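Local coordinates for protein putative glucoamylase (Bacteroides uniformis, PDB 4GL3) that is a putative glucoamylase, probably a glycoside hydrolase of the six-hairpin glycosidase clan, although its substrate is not established, at residues A[234-239]-A[271-276]; A[228-233]-A[240-245]; A[247-252]-A[277-282]; A[262-267]-A[415-420]. All coordinates share one frame; numbering follows the deposited sequence.

Contact 1 (A[234-239]-A[271-276])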
# COMPACT_ATOMS: atom_id res chain seq x y z
N GLY A 234 -12.40 23.93 6.32
CA GLY A 234 -12.98 23.74 7.64
C GLY A 234 -12.54 22.46 8.35
O GLY A 234 -13.00 22.18 9.42
N ILE A 235 -11.62 21.70 7.76
CA ILE A 235 -11.16 20.43 8.38
C ILE A 235 -9.69 20.52 8.84
O ILE A 235 -8.79 20.84 8.06
CB ILE A 235 -11.34 19.25 7.41
CG1 ILE A 235 -12.83 19.17 6.93
CG2 ILE A 235 -10.92 17.93 8.05
CD1 ILE A 235 -13.04 18.52 5.57
N LYS A 236 -9.45 20.17 10.10
CA LYS A 236 -8.14 20.21 10.70
C LYS A 236 -7.38 18.97 10.22
O LYS A 236 -7.87 17.84 10.39
CB LYS A 236 -8.29 20.23 12.22
CG LYS A 236 -7.11 20.82 12.99
CD LYS A 236 -6.85 20.14 14.34
CE LYS A 236 -6.04 18.86 14.18
NZ LYS A 236 -5.82 18.10 15.45
N LEU A 237 -6.20 19.16 9.61
CA LEU A 237 -5.35 18.06 9.15
C LEU A 237 -4.13 17.92 10.08
O LEU A 237 -3.23 18.78 10.04
CB LEU A 237 -4.87 18.33 7.70
CG LEU A 237 -3.98 17.30 7.01
CD1 LEU A 237 -4.67 15.94 6.86
CD2 LEU A 237 -3.51 17.85 5.66
N PRO A 238 -4.07 16.85 10.92
CA PRO A 238 -2.97 16.75 11.91
C PRO A 238 -1.57 16.78 11.32
O PRO A 238 -0.70 17.50 11.82
CB PRO A 238 -3.24 15.43 12.63
CG PRO A 238 -4.74 15.23 12.50
CD PRO A 238 -5.12 15.82 11.15
N LEU A 239 -1.38 16.01 10.26
CA LEU A 239 -0.07 15.78 9.66
C LEU A 239 -0.07 15.93 8.11
O LEU A 239 -1.11 15.82 7.44
CB LEU A 239 0.42 14.36 10.01
CG LEU A 239 0.50 13.90 11.49
CD1 LEU A 239 0.83 12.39 11.55
CD2 LEU A 239 1.49 14.75 12.28
N TYR A 271 -4.45 8.84 14.57
CA TYR A 271 -4.31 8.42 13.17
C TYR A 271 -5.64 8.20 12.49
O TYR A 271 -5.74 8.36 11.28
CB TYR A 271 -3.36 7.25 13.02
CG TYR A 271 -1.95 7.73 13.26
CD1 TYR A 271 -1.25 8.40 12.26
CD2 TYR A 271 -1.35 7.64 14.52
CE1 TYR A 271 0.02 8.93 12.50
CE2 TYR A 271 -0.08 8.15 14.75
CZ TYR A 271 0.60 8.80 13.74
OH TYR A 271 1.85 9.34 13.98
N GLU A 272 -6.67 7.88 13.26
CA GLU A 272 -8.00 7.77 12.68
C GLU A 272 -8.47 9.15 12.17
O GLU A 272 -9.05 9.25 11.08
CB GLU A 272 -9.00 7.24 13.71
CG GLU A 272 -10.36 6.92 13.11
CD GLU A 272 -11.28 6.19 14.10
OE1 GLU A 272 -10.88 5.92 15.27
OE2 GLU A 272 -12.40 5.89 13.70
N GLU A 273 -8.25 10.18 12.97
CA GLU A 273 -8.53 11.55 12.57
C GLU A 273 -7.70 11.91 11.32
O GLU A 273 -8.23 12.51 10.39
CB GLU A 273 -8.19 12.52 13.70
CG GLU A 273 -8.69 13.94 13.45
CD GLU A 273 -8.16 15.00 14.44
OE1 GLU A 273 -7.32 14.69 15.34
OE2 GLU A 273 -8.58 16.17 14.31
N GLN A 274 -6.43 11.54 11.28
CA GLN A 274 -5.57 11.86 10.15
C GLN A 274 -6.16 11.30 8.85
O GLN A 274 -6.23 12.02 7.82
CB GLN A 274 -4.14 11.29 10.34
CG GLN A 274 -3.20 11.48 9.12
CD GLN A 274 -2.88 12.95 8.81
OE1 GLN A 274 -3.07 13.83 9.66
NE2 GLN A 274 -2.37 13.21 7.59
N MSE A 275 -6.57 10.02 8.88
CA MSE A 275 -6.97 9.33 7.64
C MSE A 275 -8.31 9.92 7.15
O MSE A 275 -8.48 10.17 5.94
CB MSE A 275 -7.11 7.82 7.82
CG MSE A 275 -5.89 7.09 8.28
SE MSE A 275 -4.28 7.66 7.42
CE MSE A 275 -3.09 7.66 8.98
N LYS A 276 -9.22 10.18 8.08
CA LYS A 276 -10.49 10.82 7.75
C LYS A 276 -10.31 12.23 7.24
O LYS A 276 -10.90 12.59 6.23
CB LYS A 276 -11.44 10.83 8.96
CG LYS A 276 -11.87 9.42 9.34
CD LYS A 276 -13.04 9.37 10.33
CE LYS A 276 -13.54 7.92 10.44
NZ LYS A 276 -14.00 7.61 11.82
O HOH W 1 -9.74 16.87 11.79
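P238 lies 5.8 Å from Q274, CA to CA, where strand 235-239 passes the start of helix 271-288, their short axes approaching to 7.5 Å with the N-to-C directions 121° apart. The strand is the second arm of an antiparallel beta-hairpin, paired with 227-232, and here the hairpin is docked on the helix. Q274 does most of the work. A bend at chi2 (65°) swings its CD away from a straight chain, and the amide beyond it meets both backbone polar groups of L239. Q274 OE1 accepts from L239 N at 2.8 Å, with the donor tilted from the carbonyl plane. Q274 NE2 donates to L239 O at 2.9 Å, making 156° at the hydrogen and coming in above the plane of that carbonyl. With one bond on each terminal atom, the amide cannot easily turn over. P238 CD presses on Q274 OE1 at 3.2 Å, while L237 CD1 lies beside NE2. An alanine in place of Q274 would probably leave the N-H and carbonyl of L239 without these mates and open a gap beside P238 and L237. L239 CD1 touches Y271 CE1 at 3.7 Å, coming obliquely to the ring, whose hydroxyl is hydrogen-bonded to D266. Toward solvent, K236 and E273 cross at about a right angle. Their salt bridge is long, K236 NZ to E273 OE2 being 3.6 Å, and NZ sits almost equally near OE1. A water beside this pair donates to K236 O and also to E273 OE2, the latter at 2.9 Å.

Contact 2 (A[228-233]-A[240-245])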
# COMPACT_ATOMS: atom_id res chain seq x y z
N ASN A 228 1.31 19.40 10.91
CA ASN A 228 0.58 20.32 10.08
C ASN A 228 -0.40 21.09 10.98
O ASN A 228 -0.13 22.20 11.43
CB ASN A 228 -0.10 19.56 8.93
CG ASN A 228 -0.76 20.47 7.90
OD1 ASN A 228 -1.28 21.52 8.27
ND2 ASN A 228 -0.71 20.10 6.61
N GLY A 229 -1.54 20.47 11.28
CA GLY A 229 -2.51 21.14 12.16
C GLY A 229 -3.25 22.29 11.51
O GLY A 229 -4.01 22.96 12.18
N ARG A 230 -3.07 22.56 10.22
CA ARG A 230 -3.81 23.69 9.61
C ARG A 230 -5.21 23.22 9.19
O ARG A 230 -5.52 22.03 9.17
CB ARG A 230 -3.06 24.27 8.41
CG ARG A 230 -1.60 24.71 8.68
CD ARG A 230 -0.87 25.05 7.37
NE ARG A 230 0.55 25.27 7.55
CZ ARG A 230 1.45 24.31 7.68
NH1 ARG A 230 1.04 23.05 7.68
NH2 ARG A 230 2.75 24.59 7.84
N GLU A 231 -6.05 24.17 8.83
CA GLU A 231 -7.42 23.89 8.43
C GLU A 231 -7.57 24.03 6.90
O GLU A 231 -7.09 24.98 6.31
CB GLU A 231 -8.32 24.88 9.16
CG GLU A 231 -9.77 24.47 9.25
CD GLU A 231 -10.54 25.43 10.14
OE1 GLU A 231 -10.30 25.37 11.37
OE2 GLU A 231 -11.33 26.25 9.63
N TYR A 232 -8.23 23.06 6.28
CA TYR A 232 -8.51 23.11 4.86
C TYR A 232 -10.01 22.82 4.67
O TYR A 232 -10.50 21.78 5.14
CB TYR A 232 -7.67 22.07 4.13
CG TYR A 232 -6.17 22.14 4.37
CD1 TYR A 232 -5.58 21.53 5.50
CD2 TYR A 232 -5.33 22.81 3.49
CE1 TYR A 232 -4.23 21.56 5.72
CE2 TYR A 232 -3.94 22.86 3.73
CZ TYR A 232 -3.39 22.24 4.84
OH TYR A 232 -2.01 22.27 5.11
N TYR A 233 -10.74 23.74 4.05
CA TYR A 233 -12.21 23.60 3.90
C TYR A 233 -12.85 23.26 5.26
O TYR A 233 -13.71 22.39 5.37
CB TYR A 233 -12.56 22.52 2.86
CG TYR A 233 -11.79 22.64 1.56
CD1 TYR A 233 -12.16 23.58 0.57
CD2 TYR A 233 -10.68 21.89 1.35
CE1 TYR A 233 -11.42 23.70 -0.61
CE2 TYR A 233 -9.94 22.00 0.18
CZ TYR A 233 -10.32 22.91 -0.78
OH TYR A 233 -9.55 22.98 -1.89
N GLY A 240 1.12 16.14 7.56
CA GLY A 240 1.31 16.00 6.12
C GLY A 240 1.60 17.32 5.40
O GLY A 240 1.51 18.42 5.97
N ASN A 241 1.91 17.16 4.12
CA ASN A 241 2.30 18.25 3.23
C ASN A 241 1.32 19.41 3.27
O ASN A 241 0.10 19.23 3.12
CB ASN A 241 2.38 17.69 1.80
CG ASN A 241 3.10 18.60 0.85
OD1 ASN A 241 2.60 19.66 0.46
ND2 ASN A 241 4.30 18.18 0.46
N ASN A 242 1.84 20.62 3.41
CA ASN A 242 0.99 21.81 3.44
C ASN A 242 0.30 22.19 2.09
O ASN A 242 -0.92 22.16 1.99
CB ASN A 242 1.83 22.98 3.99
CG ASN A 242 1.03 24.26 4.14
OD1 ASN A 242 -0.19 24.25 4.16
ND2 ASN A 242 1.74 25.36 4.30
N HIS A 243 1.10 22.56 1.08
CA HIS A 243 0.64 22.96 -0.25
C HIS A 243 -0.18 21.82 -0.88
O HIS A 243 -1.18 22.05 -1.56
CB HIS A 243 1.87 23.34 -1.13
CG HIS A 243 1.55 23.74 -2.55
ND1 HIS A 243 1.83 22.93 -3.64
CD2 HIS A 243 1.01 24.88 -3.06
CE1 HIS A 243 1.46 23.54 -4.75
NE2 HIS A 243 0.96 24.72 -4.43
N GLY A 244 0.21 20.59 -0.59
CA GLY A 244 -0.51 19.43 -1.12
C GLY A 244 -1.74 19.02 -0.35
O GLY A 244 -2.38 18.02 -0.71
N LYS A 245 -2.11 19.79 0.68
CA LYS A 245 -3.26 19.46 1.54
C LYS A 245 -3.23 18.00 1.99
O LYS A 245 -4.21 17.27 1.91
CB LYS A 245 -4.56 19.78 0.82
CG LYS A 245 -4.59 21.19 0.23
CD LYS A 245 -5.98 21.62 -0.22
CE LYS A 245 -5.93 22.81 -1.17
NZ LYS A 245 -5.39 24.03 -0.54
O HOH W 2 2.85 20.68 7.08
O HOH W 3 0.72 27.76 6.35
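N242 lays its amide on the guanidinium of R230, the two planes only 12° apart and ND2 offset toward the rim of the charged group. The nearest atoms are R230 CD and N242 OD1, at 3.4 Å. The same amide stands at 66° to the ring of Y232, and Y232 OH donates to N242 OD1 at 2.9 Å. That hydroxyl is in turn an acceptor: N228 ND2 reaches it at 2.9 Å, the oxygen lying almost in the amide plane of N228. N228 ND2 also donates to G240 O at 2.9 Å, coming from above that carbonyl plane, so one amide nitrogen ties the strand to the loop and steadies the tyrosine. Farther along, the K245 chain crosses the Y232 ring obliquely, CG meeting CD2 at 3.7 Å with CA over the face. K245 CE then touches Y233 OH at 3.7 Å. Y232 and K245 both also touch I281 of helix 271-288. N228 OD1 accepts from R230 N at 2.8 Å, closing an Asx turn at the strand. In the loop, N241 OD1 takes the N-H of G244, an Asx motif that overlaps the type I turn 242-245: a polar loop folded back across the first strand of the hairpin it follows.

Contact 3 (A[247-252]-A[277-282])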
# COMPACT_ATOMS: atom_id res chain seq x y z
N GLY A 247 -1.15 15.70 0.62
CA GLY A 247 -0.47 14.97 -0.42
C GLY A 247 -1.42 14.07 -1.20
O GLY A 247 -2.64 14.08 -1.00
N PRO A 248 -0.87 13.28 -2.11
CA PRO A 248 -1.62 12.21 -2.78
C PRO A 248 -2.31 11.28 -1.76
O PRO A 248 -1.72 10.94 -0.69
CB PRO A 248 -0.55 11.44 -3.56
CG PRO A 248 0.71 12.28 -3.49
CD PRO A 248 0.59 13.21 -2.33
N LEU A 249 -3.54 10.89 -2.07
CA LEU A 249 -4.39 10.17 -1.08
C LEU A 249 -3.84 8.78 -0.72
O LEU A 249 -4.17 8.27 0.35
CB LEU A 249 -5.88 10.14 -1.48
CG LEU A 249 -6.90 9.81 -0.37
CD1 LEU A 249 -6.73 10.64 0.93
CD2 LEU A 249 -8.30 9.97 -0.92
N PHE A 250 -2.96 8.20 -1.55
CA PHE A 250 -2.41 6.88 -1.21
C PHE A 250 -1.56 6.89 0.08
O PHE A 250 -1.27 5.82 0.62
CB PHE A 250 -1.62 6.23 -2.36
CG PHE A 250 -0.16 6.69 -2.47
CD1 PHE A 250 0.16 7.86 -3.16
CD2 PHE A 250 0.87 5.96 -1.89
CE1 PHE A 250 1.49 8.29 -3.31
CE2 PHE A 250 2.22 6.37 -2.04
CZ PHE A 250 2.51 7.54 -2.73
N PHE A 251 -1.14 8.06 0.56
CA PHE A 251 -0.49 8.14 1.85
C PHE A 251 -1.38 7.54 2.99
O PHE A 251 -0.84 7.09 3.99
CB PHE A 251 -0.12 9.58 2.22
CG PHE A 251 0.99 10.24 1.38
CD1 PHE A 251 1.67 9.56 0.38
CD2 PHE A 251 1.32 11.58 1.62
CE1 PHE A 251 2.68 10.19 -0.34
CE2 PHE A 251 2.31 12.21 0.90
CZ PHE A 251 3.02 11.50 -0.06
N THR A 252 -2.70 7.53 2.83
CA THR A 252 -3.62 6.92 3.84
C THR A 252 -3.87 5.43 3.60
O THR A 252 -4.66 4.82 4.32
CB THR A 252 -4.98 7.65 3.87
OG1 THR A 252 -5.70 7.36 2.66
CG2 THR A 252 -4.74 9.16 4.04
N ALA A 277 -9.48 13.03 7.92
CA ALA A 277 -9.24 14.42 7.52
C ALA A 277 -8.65 14.47 6.12
O ALA A 277 -9.13 15.20 5.27
CB ALA A 277 -8.30 15.15 8.52
N HIS A 278 -7.61 13.68 5.88
CA HIS A 278 -6.98 13.69 4.57
C HIS A 278 -7.95 13.29 3.46
O HIS A 278 -8.02 13.94 2.41
CB HIS A 278 -5.78 12.78 4.58
CG HIS A 278 -4.89 12.90 3.38
ND1 HIS A 278 -3.72 12.19 3.27
CD2 HIS A 278 -5.00 13.63 2.24
CE1 HIS A 278 -3.14 12.48 2.11
NE2 HIS A 278 -3.90 13.35 1.47
N THR A 279 -8.71 12.22 3.69
CA THR A 279 -9.72 11.79 2.72
C THR A 279 -10.75 12.88 2.42
O THR A 279 -11.10 13.12 1.27
CB THR A 279 -10.39 10.50 3.21
OG1 THR A 279 -9.39 9.49 3.38
CG2 THR A 279 -11.54 10.02 2.27
N LEU A 280 -11.24 13.55 3.45
CA LEU A 280 -12.36 14.51 3.26
C LEU A 280 -11.85 15.80 2.65
O LEU A 280 -12.52 16.43 1.86
CB LEU A 280 -13.09 14.77 4.58
CG LEU A 280 -13.92 13.58 5.08
CD1 LEU A 280 -14.80 13.96 6.27
CD2 LEU A 280 -14.80 13.04 3.95
N ILE A 281 -10.63 16.19 3.00
CA ILE A 281 -9.98 17.34 2.35
C ILE A 281 -9.73 17.10 0.84
O ILE A 281 -9.99 17.98 0.03
CB ILE A 281 -8.69 17.70 3.11
CG1 ILE A 281 -9.05 18.32 4.47
CG2 ILE A 281 -7.81 18.63 2.27
CD1 ILE A 281 -7.87 18.30 5.47
N ASN A 282 -9.23 15.92 0.48
CA ASN A 282 -9.00 15.54 -0.93
C ASN A 282 -10.32 15.61 -1.71
O ASN A 282 -10.43 16.24 -2.78
CB ASN A 282 -8.34 14.14 -0.93
CG ASN A 282 -7.74 13.76 -2.26
OD1 ASN A 282 -8.46 13.35 -3.17
ND2 ASN A 282 -6.38 13.84 -2.36
O HOH W 4 -5.04 15.65 -0.46
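G247 O is gripped by two donors: H278 NE2 donates to it at 2.9 Å, and a water donates to it at the same distance. The carbonyl oxygen lies in the plane of the imidazole, whereas NE2 stands above the plane of the carbonyl. The bond places a proton on NE2. In H278, chi1 (-169°) sets CG anti to the backbone N; the ring beyond it lies among the side chains and carbonyls of 247-252. There L249 slides past it in the opposite direction and sets CD1 over one face, 3.8 Å from the ring centroid of H278 and 14° off the normal, a CH-pi contact. L249 CD1 also touches T279 CA at 3.7 Å. T252 CG2 comes obliquely to the ring, 3.3 Å from H278 ND1, and F251 CB meets its edge. N282 joins through the water: its ND2 donates to the same molecule, L249 CB packs against that amide nitrogen at 3.8 Å, and OD1 accepts from L303 N. A side chain at G247 would run into F251 CE2, and the backbone angles there call for glycine. T252 OG1 donates to L249 O at 2.9 Å, and that oxygen also takes the N-H of T252. A threonine hydroxyl bonded back to a carbonyl three residues earlier is characteristic of helical turns, and 249-251 form such an irregular turn, buried against helix 271-288.

Contact 4 (A[262-267]-A[415-420])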
# COMPACT_ATOMS: atom_id res chain seq x y z
N ARG A 262 -7.64 2.89 13.30
CA ARG A 262 -8.76 3.16 14.18
C ARG A 262 -8.36 3.03 15.67
O ARG A 262 -7.88 1.98 16.11
CB ARG A 262 -9.94 2.23 13.84
CG ARG A 262 -10.42 2.40 12.39
CD ARG A 262 -11.50 1.38 12.02
NE ARG A 262 -10.94 0.05 12.23
CZ ARG A 262 -11.65 -1.06 12.42
NH1 ARG A 262 -12.97 -1.03 12.38
NH2 ARG A 262 -11.04 -2.21 12.61
N GLY A 263 -8.51 4.11 16.42
CA GLY A 263 -8.08 4.19 17.82
C GLY A 263 -6.56 4.21 17.97
O GLY A 263 -6.06 4.12 19.08
N LEU A 264 -5.83 4.32 16.86
CA LEU A 264 -4.36 4.39 16.90
C LEU A 264 -3.87 5.80 17.19
O LEU A 264 -4.25 6.73 16.50
CB LEU A 264 -3.77 3.88 15.59
CG LEU A 264 -2.25 3.62 15.56
CD1 LEU A 264 -1.91 2.41 16.43
CD2 LEU A 264 -1.81 3.47 14.09
N LYS A 265 -3.03 5.96 18.22
CA LYS A 265 -2.56 7.26 18.68
C LYS A 265 -1.10 7.17 19.13
O LYS A 265 -0.74 6.24 19.83
CB LYS A 265 -3.36 7.76 19.88
CG LYS A 265 -4.87 7.97 19.66
CD LYS A 265 -5.46 8.70 20.88
CE LYS A 265 -6.89 9.21 20.71
NZ LYS A 265 -7.82 8.09 20.44
N ASP A 266 -0.27 8.15 18.75
CA ASP A 266 1.07 8.28 19.36
C ASP A 266 1.13 9.70 19.89
O ASP A 266 0.07 10.36 19.97
CB ASP A 266 2.20 7.92 18.39
CG ASP A 266 2.32 8.87 17.22
OD1 ASP A 266 1.58 9.88 17.17
OD2 ASP A 266 3.12 8.56 16.31
N ARG A 267 2.30 10.18 20.28
CA ARG A 267 2.37 11.52 20.87
C ARG A 267 2.13 12.62 19.84
O ARG A 267 2.01 13.70 20.21
CB ARG A 267 3.70 11.76 21.62
CG ARG A 267 4.93 11.90 20.73
CD ARG A 267 6.17 12.34 21.53
NE ARG A 267 6.80 11.21 22.21
CZ ARG A 267 8.10 11.12 22.55
NH1 ARG A 267 8.98 12.09 22.29
NH2 ARG A 267 8.55 10.02 23.17
N PHE A 415 2.81 4.09 21.19
CA PHE A 415 1.42 4.08 20.68
C PHE A 415 0.45 3.52 21.70
O PHE A 415 0.83 2.69 22.50
CB PHE A 415 1.26 3.23 19.45
CG PHE A 415 1.77 3.85 18.20
CD1 PHE A 415 3.12 3.84 17.90
CD2 PHE A 415 0.90 4.46 17.33
CE1 PHE A 415 3.58 4.39 16.72
CE2 PHE A 415 1.35 5.04 16.18
CZ PHE A 415 2.70 4.99 15.86
N THR A 416 -0.81 3.99 21.66
CA THR A 416 -1.95 3.31 22.28
C THR A 416 -2.90 2.87 21.13
O THR A 416 -2.90 3.46 20.01
CB THR A 416 -2.71 4.21 23.26
OG1 THR A 416 -3.08 5.39 22.55
CG2 THR A 416 -1.85 4.60 24.51
N SER A 417 -3.65 1.81 21.37
CA SER A 417 -4.56 1.22 20.35
C SER A 417 -5.52 0.27 21.09
O SER A 417 -5.14 -0.30 22.12
CB SER A 417 -3.74 0.45 19.29
OG SER A 417 -4.56 -0.33 18.42
N PRO A 418 -6.73 0.08 20.57
CA PRO A 418 -7.57 -0.95 21.18
C PRO A 418 -6.98 -2.36 21.09
O PRO A 418 -7.38 -3.22 21.85
CB PRO A 418 -8.88 -0.88 20.39
CG PRO A 418 -8.61 -0.07 19.18
CD PRO A 418 -7.39 0.77 19.45
N TYR A 419 -6.02 -2.59 20.20
CA TYR A 419 -5.35 -3.89 20.10
C TYR A 419 -4.30 -4.12 21.19
O TYR A 419 -3.85 -5.25 21.38
CB TYR A 419 -4.64 -4.04 18.76
CG TYR A 419 -5.55 -4.13 17.57
CD1 TYR A 419 -5.97 -2.98 16.91
CD2 TYR A 419 -6.00 -5.38 17.09
CE1 TYR A 419 -6.80 -3.06 15.81
CE2 TYR A 419 -6.83 -5.47 15.98
CZ TYR A 419 -7.21 -4.30 15.34
OH TYR A 419 -8.00 -4.33 14.23
N LEU A 420 -3.90 -3.06 21.88
CA LEU A 420 -2.83 -3.11 22.87
C LEU A 420 -3.42 -3.04 24.30
O LEU A 420 -3.91 -1.99 24.72
CB LEU A 420 -1.83 -1.98 22.62
CG LEU A 420 -1.13 -1.92 21.25
CD1 LEU A 420 -0.32 -0.64 21.14
CD2 LEU A 420 -0.26 -3.13 21.01
O HOH W 5 -5.61 0.50 16.22
O HOH W 6 -5.52 4.85 21.73
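F415 starts at CB, which rests 3.6 Å from K265 O, and CG stays near that carbonyl. On one side of the ring, CD2 meets L264 CD1 at 3.6 Å. Next to it, CE2 faces D266 CB at 3.7 Å, and at the tip CZ lies 3.6 Å from D266 OD2. D266 runs alongside the ring in the same direction, its CB above the centre at 3.8 Å from the F415 centroid in a CH-pi contact, 11° off the normal. A serine in place of F415 would probably strip L264 CD1 and the CB of D266 of their aromatic cover and open a gap between them. The backbones meet in a single antiparallel bridge, a hydrogen-bonded pair: T416 N donates to K265 O at 2.9 Å and K265 N to T416 O at 3.1 Å. G263 has no side chain, and a CB there would clash with P418 CD. Waters link G263 O to T416 OG1 and R262 O to S417 OG, the latter hydroxyl also closing an ST turn onto Y419 N. The carboxylate of D266 turns to Y216 OH and to the N-H groups of Y268 and A269. The contact thus combines a ring packed on L264 and D266, two direct backbone bonds and two water-mediated links, so the loops are joined by more than the single bridge.

Overall arrangement
Contacts 1, 2 and 3 form one cluster, their centres 9 to 10 Å apart, built from the hairpin, the loop that follows it and helix 271-288. Contacts 1 and 2 share the two-stranded sheet, with L237 O 2.7 Å from G229 N. Contacts 1 and 3 occupy successive segments of the helix, where M275 SE packs 3.6 Å from T252 CB and I281 CD1 reaches L237. K245 of contact 2 also packs on I281. Contact 4 does not touch contacts 2 or 3, nearest atoms about 11 and 10 Å away, but meets contact 1, its centre about 15 Å off, through Y271 N and L264 O, 2.9 Å apart. A bound di(hydroxyethyl)ether lies about 13 Å from the P248 side chain in contact 3.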